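Local atomic coordinates of major centromere autoantigen B (Homo sapiens, PDB entry 1UFI), a protein that binds centromeric DNA and dimerizes through a C-terminal domain, pairing with a second copy of itself. Residues A14-V19 / S34-L39. Sequence-based numbering, arbitrary orientation.
Sequences AYFAMV and SHILHL
The ring of Phe16, on helix 9-23, reaches across a helical hairpin and lodges between Ile36 and Leu39 of helix 30-49. The antiparallel hairpin formed by these two helices makes up most of the ordered chain of the CENP-B dimerization domain, and two copies assemble into a dimer. No hydrogen bond joins 14-19 to 34-39; the contact is buried, its side chains are apolar, and almost all of it runs through one aromatic side chain. Phe16 CZ meets the methyl CG2 of Ile36 at 3.9 Å, while the neighbouring ring atom CE2 touches CD2 of Leu39, also at 3.9 Å. Leu39 approaches the ring obliquely, with its CB 4.1 Å from the same Phe16 CE2.

Phe16 points toward helix 30-49, and a chi1 of -171°, which sets CG opposite the backbone N, carries the ring across a gap in which the nearest CA atoms, those of Phe16 and Leu39, are 9.1 Å apart. Leu39 also points toward the opposite helix. In Ile36 the branch CG2 faces the aromatic tip; its side chain also touches Lys20 and Leu23 of helix 9-23 and Ile28 of the connecting loop, while Phe16 also touches Glu40 and Leu43 further along helix 30-49.

Beyond this layer lies the second subunit: Leu39 packs on Leu39 of the other chain, which also meets Ile36, so the residues that receive Phe16 also build the dimer interface, and His35 ND1 is hydrogen-bonded to Asp42 OD2 of that subunit. Between 14-19 and 34-39 the closest approach is polar against aromatic: the backbone O of Ile36 sits near the ring plane at the edge of Phe16, 3.5 Å from CZ.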
loop_
_atom_site.group_PDB
_atom_site.type_symbol
_atom_site.label_atom_id
_atom_site.label_comp_id
_atom_site.label_asym_id
_atom_site.label_seq_id
_atom_site.Cartn_x
_atom_site.Cartn_y
_atom_site.Cartn_z
ATOM N N ALA A 14 3.818 8.525 -4.136
ATOM C CA ALA A 14 4.898 8.925 -3.216
ATOM C C ALA A 14 4.747 8.176 -1.902
ATOM O O ALA A 14 5.702 7.600 -1.380
ATOM C CB ALA A 14 4.905 10.450 -2.992
ATOM N N TYR A 15 3.535 8.209 -1.379
ATOM C CA TYR A 15 3.153 7.483 -0.116
ATOM C C TYR A 15 3.399 5.996 -0.273
ATOM O O TYR A 15 3.923 5.344 0.586
ATOM C CB TYR A 15 1.698 7.710 0.183
ATOM C CG TYR A 15 1.327 9.193 0.377
ATOM C CD1 TYR A 15 2.297 10.144 0.696
ATOM C CD2 TYR A 15 0.014 9.584 0.249
ATOM C CE1 TYR A 15 1.928 11.517 0.862
ATOM C CE2 TYR A 15 -0.348 10.922 0.417
ATOM C CZ TYR A 15 0.586 11.843 0.715
ATOM O OH TYR A 15 0.119 13.138 0.879
ATOM N N PHE A 16 2.968 5.419 -1.388
ATOM C CA PHE A 16 3.236 4.016 -1.633
ATOM C C PHE A 16 4.726 3.632 -1.652
ATOM O O PHE A 16 5.132 2.563 -1.128
ATOM C CB PHE A 16 2.571 3.558 -2.969
ATOM C CG PHE A 16 2.648 2.068 -3.124
ATOM C CD1 PHE A 16 3.642 1.462 -3.860
ATOM C CD2 PHE A 16 1.752 1.284 -2.373
ATOM C CE1 PHE A 16 3.730 0.039 -3.880
ATOM C CE2 PHE A 16 1.797 -0.117 -2.439
ATOM C CZ PHE A 16 2.826 -0.721 -3.167
ATOM N N ALA A 17 5.558 4.525 -2.197
ATOM C CA ALA A 17 7.012 4.357 -2.181
ATOM C C ALA A 17 7.528 4.243 -0.718
ATOM O O ALA A 17 8.387 3.418 -0.425
ATOM C CB ALA A 17 7.698 5.523 -2.969
ATOM N N MET A 18 6.939 5.034 0.166
ATOM C CA MET A 18 7.333 5.042 1.558
ATOM C C MET A 18 6.809 3.761 2.243
ATOM O O MET A 18 7.500 3.193 3.074
ATOM C CB MET A 18 6.795 6.319 2.258
ATOM C CG MET A 18 7.473 7.590 1.755
ATOM S SD MET A 18 9.254 7.622 2.154
ATOM C CE MET A 18 9.755 7.472 1.095
ATOM N N VAL A 19 5.592 3.322 1.927
ATOM C CA VAL A 19 5.106 2.002 2.403
ATOM C C VAL A 19 6.090 0.874 1.973
ATOM O O VAL A 19 6.400 -0.019 2.791
ATOM C CB VAL A 19 3.655 1.664 1.876
ATOM C CG1 VAL A 19 3.268 0.221 2.268
ATOM C CG2 VAL A 19 2.624 2.693 2.323
ATOM N N SER A 34 5.389 -10.001 -3.516
ATOM C CA SER A 34 4.329 -10.154 -4.530
ATOM C C SER A 34 3.149 -9.218 -4.229
ATOM O O SER A 34 2.585 -8.558 -5.127
ATOM C CB SER A 34 3.823 -11.586 -4.566
ATOM O OG SER A 34 2.936 -11.665 -5.704
ATOM N N HIS A 35 2.767 -9.182 -2.964
ATOM C CA HIS A 35 1.695 -8.307 -2.503
ATOM C C HIS A 35 2.021 -6.844 -2.770
ATOM O O HIS A 35 1.143 -6.084 -3.158
ATOM C CB HIS A 35 1.494 -8.486 -1.015
ATOM C CG HIS A 35 0.890 -9.809 -0.624
ATOM N ND1 HIS A 35 0.942 -10.291 0.662
ATOM C CD2 HIS A 35 0.201 -10.730 -1.343
ATOM C CE1 HIS A 35 0.349 -11.471 0.717
ATOM N NE2 HIS A 35 -0.149 -11.744 -0.479
ATOM N N ILE A 36 3.273 -6.432 -2.568
ATOM C CA ILE A 36 3.695 -5.067 -2.921
ATOM C C ILE A 36 3.521 -4.803 -4.413
ATOM O O ILE A 36 2.908 -3.796 -4.793
ATOM C CB ILE A 36 5.160 -4.834 -2.533
ATOM C CG1 ILE A 36 5.218 -4.773 -1.026
ATOM C CG2 ILE A 36 5.648 -3.480 -3.090
ATOM C CD1 ILE A 36 6.724 -4.796 -0.491
ATOM N N LEU A 37 4.075 -5.718 -5.218
ATOM C CA LEU A 37 4.091 -5.551 -6.681
ATOM C C LEU A 37 2.660 -5.555 -7.270
ATOM O O LEU A 37 2.430 -4.758 -8.155
ATOM C CB LEU A 37 4.997 -6.576 -7.360
ATOM C CG LEU A 37 6.487 -6.105 -7.320
ATOM C CD1 LEU A 37 7.456 -7.230 -7.107
ATOM C CD2 LEU A 37 6.892 -5.405 -8.587
ATOM N N HIS A 38 1.765 -6.372 -6.713
ATOM C CA HIS A 38 0.354 -6.365 -7.116
ATOM C C HIS A 38 -0.339 -5.046 -6.784
ATOM O O HIS A 38 -1.059 -4.491 -7.611
ATOM C CB HIS A 38 -0.384 -7.592 -6.567
ATOM C CG HIS A 38 -0.086 -8.831 -7.363
ATOM N ND1 HIS A 38 -0.718 -9.105 -8.569
ATOM C CD2 HIS A 38 0.871 -9.776 -7.210
ATOM C CE1 HIS A 38 -0.207 -10.227 -9.072
ATOM N NE2 HIS A 38 0.756 -10.652 -8.266
ATOM N N LEU A 39 -0.174 -4.544 -5.570
ATOM C CA LEU A 39 -0.872 -3.275 -5.233
ATOM C C LEU A 39 -0.360 -2.081 -6.053
ATOM O O LEU A 39 -1.144 -1.240 -6.489
ATOM C CB LEU A 39 -0.855 -3.044 -3.705
ATOM C CG LEU A 39 -1.862 -1.957 -3.350
ATOM C CD1 LEU A 39 -3.243 -2.381 -3.703
ATOM C CD2 LEU A 39 -1.683 -1.695 -1.814
#